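Local coordinates for protein STU0660 (Streptococcus thermophilus, PDB 3ZTH) that takes part in CRISPR-mediated bacterial immunity as a large Csn2 protein that binds DNA, probably during the uptake of new spacers, at the interface of chains A and B and the interface of chains A and C. Residues are numbered along the deposited sequence; one frame, centred on the assembly and turned at random. Chains: chain A/B/C, STU0660.

Contact 1: the interface of chains A and B. Residues chain A 212-213, 216, 242, 245; chain B 26, 305-306.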
ATOM      1  N   GLU A 212      18.714 -40.613  14.856  1.00 35.28           N
ATOM      2  CA  GLU A 212      17.803 -41.291  15.763  1.00 38.79           C
ATOM      3  C   GLU A 212      18.205 -40.977  17.207  1.00 39.66           C
ATOM      4  O   GLU A 212      17.353 -40.866  18.081  1.00 40.28           O
ATOM      5  CB  GLU A 212      17.825 -42.805  15.502  1.00 40.08           C
ATOM      6  CG  GLU A 212      16.891 -43.246  14.372  1.00 41.41           C
ATOM      7  CD  GLU A 212      17.141 -44.673  13.907  1.00 42.48           C
ATOM      8  OE1 GLU A 212      17.322 -45.566  14.765  1.00 41.41           O
ATOM      9  OE2 GLU A 212      17.143 -44.900  12.676  1.00 42.66           O
ATOM     10  N   GLU A 213      19.503 -40.817  17.451  1.00 40.78           N
ATOM     11  CA  GLU A 213      19.987 -40.505  18.793  1.00 42.34           C
ATOM     12  C   GLU A 213      19.534 -39.117  19.253  1.00 41.05           C
ATOM     13  O   GLU A 213      19.078 -38.949  20.389  1.00 40.35           O
ATOM     14  CB  GLU A 213      21.513 -40.563  18.845  1.00 45.85           C
ATOM     15  CG  GLU A 213      22.117 -41.945  18.668  1.00 53.97           C
ATOM     16  CD  GLU A 213      21.812 -42.558  17.312  1.00 58.87           C
ATOM     17  OE1 GLU A 213      21.884 -41.830  16.293  1.00 57.75           O
ATOM     18  OE2 GLU A 213      21.513 -43.776  17.272  1.00 63.07           O
ATOM     19  N   THR A 216      15.824 -38.930  20.147  1.00 32.30           N
ATOM     20  CA  THR A 216      15.559 -39.504  21.459  1.00 32.61           C
ATOM     21  C   THR A 216      15.738 -38.409  22.537  1.00 33.41           C
ATOM     22  O   THR A 216      14.971 -38.330  23.499  1.00 32.00           O
ATOM     23  CB  THR A 216      16.534 -40.676  21.704  1.00 32.72           C
ATOM     24  OG1 THR A 216      16.266 -41.706  20.745  1.00 33.46           O
ATOM     25  CG2 THR A 216      16.402 -41.236  23.113  1.00 29.10           C
ATOM     26  N   GLY A 242      12.567 -45.957  12.958  1.00 34.72           N
ATOM     27  CA  GLY A 242      13.466 -45.357  13.929  1.00 34.27           C
ATOM     28  C   GLY A 242      13.081 -44.109  14.708  1.00 34.09           C
ATOM     29  O   GLY A 242      13.931 -43.585  15.429  1.00 34.28           O
ATOM     30  N   LYS A 245       7.929 -43.639  19.027  1.00 31.61           N
ATOM     31  CA  LYS A 245       8.214 -44.090  20.392  1.00 30.98           C
ATOM     32  C   LYS A 245       6.939 -44.648  21.009  1.00 30.57           C
ATOM     33  O   LYS A 245       5.931 -43.947  21.088  1.00 31.03           O
ATOM     34  CB  LYS A 245       8.713 -42.924  21.263  1.00 28.98           C
ATOM     35  CG  LYS A 245       9.959 -42.222  20.751  1.00 28.10           C
ATOM     36  CD  LYS A 245      11.143 -43.180  20.658  1.00 28.00           C
ATOM     37  CE  LYS A 245      12.334 -42.520  19.968  1.00 31.11           C
ATOM     38  NZ  LYS A 245      13.503 -43.444  19.805  1.00 36.30           N
TER
ATOM     39  N   GLN B  26      22.276 -42.269   6.887  1.00 28.58           N
ATOM     40  CA  GLN B  26      21.876 -42.022   8.279  1.00 28.83           C
ATOM     41  C   GLN B  26      22.400 -40.743   8.947  1.00 29.31           C
ATOM     42  O   GLN B  26      21.953 -40.382  10.033  1.00 29.47           O
ATOM     43  CB  GLN B  26      22.248 -43.230   9.148  1.00 27.40           C
ATOM     44  CG  GLN B  26      21.543 -44.504   8.744  1.00 29.44           C
ATOM     45  CD  GLN B  26      20.059 -44.286   8.523  1.00 32.88           C
ATOM     46  OE1 GLN B  26      19.325 -43.934   9.450  1.00 34.90           O
ATOM     47  NE2 GLN B  26      19.609 -44.478   7.288  1.00 30.48           N
ATOM     48  N   LEU B 305      23.502 -48.362  16.693  1.00 58.26           N
ATOM     49  CA  LEU B 305      23.288 -48.780  18.068  1.00 59.75           C
ATOM     50  C   LEU B 305      22.145 -49.789  18.062  1.00 59.95           C
ATOM     51  O   LEU B 305      22.193 -50.796  18.758  1.00 59.93           O
ATOM     52  CB  LEU B 305      22.908 -47.575  18.935  1.00 61.12           C
ATOM     53  CG  LEU B 305      23.519 -46.217  18.563  1.00 64.14           C
ATOM     54  CD1 LEU B 305      23.098 -45.184  19.602  1.00 64.81           C
ATOM     55  CD2 LEU B 305      25.044 -46.310  18.477  1.00 64.30           C
ATOM     56  N   ARG B 306      21.116 -49.506  17.268  1.00 59.76           N
ATOM     57  CA  ARG B 306      19.962 -50.393  17.160  1.00 60.61           C
ATOM     58  C   ARG B 306      20.019 -51.102  15.808  1.00 59.16           C
ATOM     59  O   ARG B 306      19.803 -50.482  14.768  1.00 59.38           O
ATOM     60  CB  ARG B 306      18.668 -49.581  17.263  1.00 62.93           C
ATOM     61  CG  ARG B 306      18.625 -48.650  18.464  1.00 67.98           C
ATOM     62  CD  ARG B 306      17.679 -47.477  18.237  1.00 71.06           C
ATOM     63  NE  ARG B 306      18.073 -46.314  19.032  1.00 74.63           N
ATOM     64  CZ  ARG B 306      17.497 -45.116  18.954  1.00 76.93           C
ATOM     65  NH1 ARG B 306      16.489 -44.916  18.111  1.00 77.60           N
ATOM     66  NH2 ARG B 306      17.932 -44.116  19.719  1.00 75.89           N
TER
HETATM   67  O   HOH W   1      14.940 -42.052  17.742  1.00 29.90           O
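The guanidinium of B:Arg306 closes against the first turn of helix 212-228 of chain A, a largely polar patch in a two-fold interface of the deposited assembly, which may or may not be the biological one. Its chain runs extended from CG to NE and meets A:Thr216 tip to tip. NH2 of B:Arg306 donates to the hydroxyl OG1 of A:Thr216 at 3.1 Å, bent to 145° at the hydrogen, the acceptor tilted from the guanidinium plane. The hydroxyl hydrogen of A:Thr216 OG1 is spent on A:Glu212 O at 3.0 Å, so OG1 can act as acceptor towards B:Arg306. NH1 of B:Arg306 comes to 3.6 Å from CB of A:Glu212. Alongside, CD1 of B:Leu305 meets CG of A:Glu213 tip to tip at 3.5 Å, the glutamate chain bent at chi2.

A water lies at the guanidinium edge, in its plane. B:Arg306 NH1 is 3.3 Å from the water oxygen, long but nearly straight at 174°. The same water bonds NZ of A:Lys245 at 2.9 Å and the carbonyls of A:Glu212 and A:Gly242; two groups expected to be cationic thus meet at one water, whose carbonyl partners may ease any repulsion.

The carboxylate side is looser. A:Glu212 crosses B:Arg306 obliquely; its salt bridge, OE1 to NH1, spans 3.5 Å with the planes 45° apart. OE2 of A:Glu212 stops 4.0 Å from OE1 of B:Gln26. Both residues are magnesium ligands in structures of this protein, though no metal is bound at A:Glu212 here. Chain B contributes the loops 25-27 and 300-311; chain A contributes the start of helix 212-228 and the loop following strand 232-237.

Contact 2: the interface of chains A and C. Residues chain A 121-122, 125, 146-149, 153; chain C 115, 118, 149, 154, 158-159.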
ATOM      1  N   GLN A 121      13.986  11.610  27.969  1.00 65.46           N
ATOM      2  CA  GLN A 121      14.899  12.154  26.978  1.00 66.64           C
ATOM      3  C   GLN A 121      14.111  12.525  25.725  1.00 67.15           C
ATOM      4  O   GLN A 121      14.523  13.383  24.947  1.00 67.45           O
ATOM      5  CB  GLN A 121      15.976  11.134  26.635  1.00 66.50           C
ATOM      6  CG  GLN A 121      16.965  10.944  27.750  1.00 67.46           C
ATOM      7  CD  GLN A 121      17.608  12.250  28.143  1.00 67.74           C
ATOM      8  OE1 GLN A 121      18.256  12.907  27.322  1.00 68.33           O
ATOM      9  NE2 GLN A 121      17.431  12.643  29.401  1.00 65.91           N
ATOM     10  N   VAL A 122      12.974  11.866  25.536  1.00 67.38           N
ATOM     11  CA  VAL A 122      12.118  12.143  24.396  1.00 67.96           C
ATOM     12  C   VAL A 122      11.457  13.493  24.655  1.00 68.45           C
ATOM     13  O   VAL A 122      11.540  14.400  23.827  1.00 69.00           O
ATOM     14  CB  VAL A 122      11.039  11.045  24.229  1.00 68.29           C
ATOM     15  CG1 VAL A 122       9.973  11.494  23.241  1.00 68.24           C
ATOM     16  CG2 VAL A 122      11.690   9.759  23.746  1.00 66.64           C
ATOM     17  N   ILE A 125      13.809  16.054  23.871  1.00 69.65           N
ATOM     18  CA  ILE A 125      14.051  16.261  22.449  1.00 68.97           C
ATOM     19  C   ILE A 125      12.890  17.050  21.843  1.00 68.44           C
ATOM     20  O   ILE A 125      13.090  17.853  20.935  1.00 68.30           O
ATOM     21  CB  ILE A 125      14.235  14.915  21.707  1.00 68.63           C
ATOM     22  CG1 ILE A 125      15.509  14.225  22.205  1.00 68.40           C
ATOM     23  CG2 ILE A 125      14.349  15.149  20.207  1.00 67.58           C
ATOM     24  CD1 ILE A 125      15.806  12.901  21.527  1.00 68.11           C
ATOM     25  N   ASN A 146       4.830  14.314  21.081  1.00 58.72           N
ATOM     26  CA  ASN A 146       5.455  13.010  21.063  1.00 59.20           C
ATOM     27  C   ASN A 146       4.555  11.908  21.570  1.00 59.08           C
ATOM     28  O   ASN A 146       3.789  12.086  22.517  1.00 58.23           O
ATOM     29  CB  ASN A 146       6.745  13.026  21.878  1.00 60.28           C
ATOM     30  CG  ASN A 146       6.499  13.281  23.338  1.00 62.13           C
ATOM     31  OD1 ASN A 146       5.804  12.513  24.006  1.00 63.09           O
ATOM     32  ND2 ASN A 146       7.065  14.366  23.850  1.00 62.75           N
ATOM     33  N   LEU A 147       4.640  10.768  20.897  1.00 59.60           N
ATOM     34  CA  LEU A 147       3.892   9.592  21.284  1.00 59.21           C
ATOM     35  C   LEU A 147       4.915   8.810  22.092  1.00 57.39           C
ATOM     36  O   LEU A 147       5.878   8.279  21.543  1.00 56.47           O
ATOM     37  CB  LEU A 147       3.477   8.780  20.060  1.00 61.83           C
ATOM     38  CG  LEU A 147       2.767   7.470  20.411  1.00 64.15           C
ATOM     39  CD1 LEU A 147       1.443   7.799  21.099  1.00 65.15           C
ATOM     40  CD2 LEU A 147       2.537   6.634  19.155  1.00 63.68           C
ATOM     41  N   PRO A 148       4.729   8.745  23.411  1.00 56.26           N
ATOM     42  CA  PRO A 148       5.657   8.024  24.282  1.00 55.39           C
ATOM     43  C   PRO A 148       5.965   6.607  23.797  1.00 54.72           C
ATOM     44  O   PRO A 148       5.093   5.914  23.265  1.00 54.21           O
ATOM     45  CB  PRO A 148       4.940   8.036  25.628  1.00 56.41           C
ATOM     46  CG  PRO A 148       3.495   8.019  25.231  1.00 57.30           C
ATOM     47  CD  PRO A 148       3.470   9.037  24.115  1.00 56.49           C
ATOM     48  N   LEU A 149       7.216   6.191  23.985  1.00 53.12           N
ATOM     49  CA  LEU A 149       7.674   4.865  23.591  1.00 51.29           C
ATOM     50  C   LEU A 149       7.120   3.758  24.474  1.00 50.11           C
ATOM     51  O   LEU A 149       6.848   3.962  25.654  1.00 50.12           O
ATOM     52  CB  LEU A 149       9.198   4.801  23.624  1.00 51.34           C
ATOM     53  CG  LEU A 149       9.905   5.229  22.343  1.00 53.41           C
ATOM     54  CD1 LEU A 149      11.414   5.218  22.532  1.00 52.74           C
ATOM     55  CD2 LEU A 149       9.506   4.273  21.231  1.00 54.84           C
ATOM     56  N   GLN A 153       6.997  -1.640  21.386  1.00 46.96           N
ATOM     57  CA  GLN A 153       7.547  -0.917  20.251  1.00 47.41           C
ATOM     58  C   GLN A 153       9.051  -1.129  20.141  1.00 47.74           C
ATOM     59  O   GLN A 153       9.575  -1.370  19.052  1.00 48.03           O
ATOM     60  CB  GLN A 153       7.239   0.565  20.387  1.00 49.40           C
ATOM     61  CG  GLN A 153       7.819   1.414  19.285  1.00 52.29           C
ATOM     62  CD  GLN A 153       7.387   2.859  19.394  1.00 55.69           C
ATOM     63  OE1 GLN A 153       7.859   3.713  18.642  1.00 58.95           O
ATOM     64  NE2 GLN A 153       6.479   3.146  20.332  1.00 54.98           N
TER
ATOM     65  N   LEU C 115      20.247  11.840  22.534  1.00 84.81           N
ATOM     66  CA  LEU C 115      20.214  10.525  21.910  1.00 83.33           C
ATOM     67  C   LEU C 115      21.165   9.593  22.638  1.00 82.99           C
ATOM     68  O   LEU C 115      20.875   8.410  22.796  1.00 82.95           O
ATOM     69  CB  LEU C 115      20.619  10.607  20.439  1.00 82.15           C
ATOM     70  CG  LEU C 115      19.501  10.838  19.426  1.00 80.70           C
ATOM     71  CD1 LEU C 115      20.076  10.729  18.025  1.00 80.83           C
ATOM     72  CD2 LEU C 115      18.407   9.806  19.616  1.00 79.69           C
ATOM     73  N   ILE C 118      19.294   8.174  25.579  1.00 73.80           N
ATOM     74  CA  ILE C 118      18.267   7.244  25.131  1.00 71.06           C
ATOM     75  C   ILE C 118      18.877   5.885  24.804  1.00 70.07           C
ATOM     76  O   ILE C 118      18.460   4.858  25.344  1.00 69.48           O
ATOM     77  CB  ILE C 118      17.527   7.784  23.885  1.00 70.05           C
ATOM     78  CG1 ILE C 118      16.634   8.958  24.290  1.00 68.71           C
ATOM     79  CG2 ILE C 118      16.701   6.672  23.240  1.00 69.75           C
ATOM     80  CD1 ILE C 118      15.772   9.499  23.176  1.00 67.55           C
ATOM     81  N   LEU C 149      18.687   3.459  18.318  1.00 54.79           N
ATOM     82  CA  LEU C 149      17.498   4.227  17.977  1.00 55.95           C
ATOM     83  C   LEU C 149      17.913   5.593  17.405  1.00 57.35           C
ATOM     84  O   LEU C 149      18.479   6.428  18.112  1.00 57.87           O
ATOM     85  CB  LEU C 149      16.644   4.388  19.239  1.00 54.93           C
ATOM     86  CG  LEU C 149      15.215   4.928  19.177  1.00 55.40           C
ATOM     87  CD1 LEU C 149      14.512   4.658  20.499  1.00 54.18           C
ATOM     88  CD2 LEU C 149      15.236   6.410  18.886  1.00 56.70           C
ATOM     89  N   LEU C 154      12.657   8.210  15.552  1.00 51.43           N
ATOM     90  CA  LEU C 154      11.899   8.891  16.597  1.00 50.98           C
ATOM     91  C   LEU C 154      10.856   9.840  16.020  1.00 51.12           C
ATOM     92  O   LEU C 154       9.687   9.820  16.420  1.00 50.55           O
ATOM     93  CB  LEU C 154      12.848   9.687  17.486  1.00 51.28           C
ATOM     94  CG  LEU C 154      13.001   9.230  18.930  1.00 51.41           C
ATOM     95  CD1 LEU C 154      13.968  10.164  19.635  1.00 52.35           C
ATOM     96  CD2 LEU C 154      11.644   9.234  19.622  1.00 51.85           C
ATOM     97  N   ASN C 158       7.222   8.449  16.520  1.00 51.83           N
ATOM     98  CA  ASN C 158       6.836   9.042  17.795  1.00 52.35           C
ATOM     99  C   ASN C 158       6.608  10.547  17.801  1.00 52.45           C
ATOM    100  O   ASN C 158       6.662  11.178  18.855  1.00 52.74           O
ATOM    101  CB  ASN C 158       7.881   8.678  18.848  1.00 52.36           C
ATOM    102  CG  ASN C 158       7.985   7.180  19.063  1.00 52.01           C
ATOM    103  OD1 ASN C 158       7.110   6.569  19.681  1.00 51.70           O
ATOM    104  ND2 ASN C 158       9.047   6.577  18.537  1.00 49.79           N
ATOM    105  N   PHE C 159       6.344  11.117  16.630  1.00 52.50           N
ATOM    106  CA  PHE C 159       6.103  12.548  16.518  1.00 52.07           C
ATOM    107  C   PHE C 159       5.111  12.881  15.422  1.00 52.50           C
ATOM    108  O   PHE C 159       5.197  12.354  14.310  1.00 53.44           O
ATOM    109  CB  PHE C 159       7.405  13.289  16.241  1.00 51.53           C
ATOM    110  CG  PHE C 159       8.250  13.484  17.450  1.00 52.02           C
ATOM    111  CD1 PHE C 159       7.808  14.290  18.492  1.00 52.15           C
ATOM    112  CD2 PHE C 159       9.485  12.856  17.561  1.00 51.28           C
ATOM    113  CE1 PHE C 159       8.591  14.467  19.629  1.00 52.79           C
ATOM    114  CE2 PHE C 159      10.271  13.026  18.694  1.00 50.73           C
ATOM    115  CZ  PHE C 159       9.823  13.832  19.729  1.00 50.76           C
TER
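C:Asn158, the last residue of helix 151-158, inserts its side chain between A:Leu147, A:Leu149 and A:Gln153 in a two-fold interface of the deposited assembly, which may or may not be the biological one. CG is anti to the carbonyl carbon (chi1 -61°). CB and CG of C:Asn158 pass alongside the carbonyl O of A:Leu147, CB at 3.4 Å. At the tip, ND2 of C:Asn158 donates to the amide oxygen OE1 of A:Gln153 at 3.1 Å; the amides meet tip to tip, nearly coplanar, and the bond falls on a lone pair of OE1 although bent to 138° at the hydrogen. ND2 also touches CD2 of A:Leu149, which crosses at about a right angle. OD1 of C:Asn158, as modelled, faces two acceptors: it lies 2.8 Å from A:Leu147 O, a clash of oxygens, and 3.1 Å from A:Gln153 OE1. Turning the amide would offer NH2 to A:Leu147 O but bring its oxygen against A:Gln153 OE1 unless that amide turned too, so the two orientations are uncertain together.

The backbone sets the register. A:Leu147 N donates to C:Asn158 O at 2.9 Å (160° at the hydrogen), from above the carbonyl plane, and A:Asn146 forms an antiparallel bridge with C:Phe159, whose ring atom CE1 abuts the CB of A:Asn146.

In the apolar zone, CD1 of A:Ile125 meets CD1 of C:Ile118 and of C:Leu154 tip to tip, each at 3.8 Å. A:Gln121 and C:Ile118 slide past each other in opposite directions, CB against CG1, and CD1 of A:Leu149 reaches CD1 of C:Leu149 at 3.7 Å. In the fold, helix 109-130 of chain A packs over helix 112-132 of chain C, and the end of strand 140-146 pairs with the start of strand 159-165.

The C-alpha centres of contact 1 and contact 2 lie about 54 Å apart, and the two share no residue or secondary-structure element. Chain A therefore carries two separate surfaces: contact 1 uses helix 212-228 and loops, including the magnesium-site residues A:Glu212 and B:Gln26, contact 2 the long helix 109-130 and the strands and short helix after it. Each belongs to a two-fold interface, so every copy has both surfaces, and combining two distinct dyads is consistent with the four-copy deposited assembly. That this tetramer is the functional form is plausible, but the structure alone does not show it.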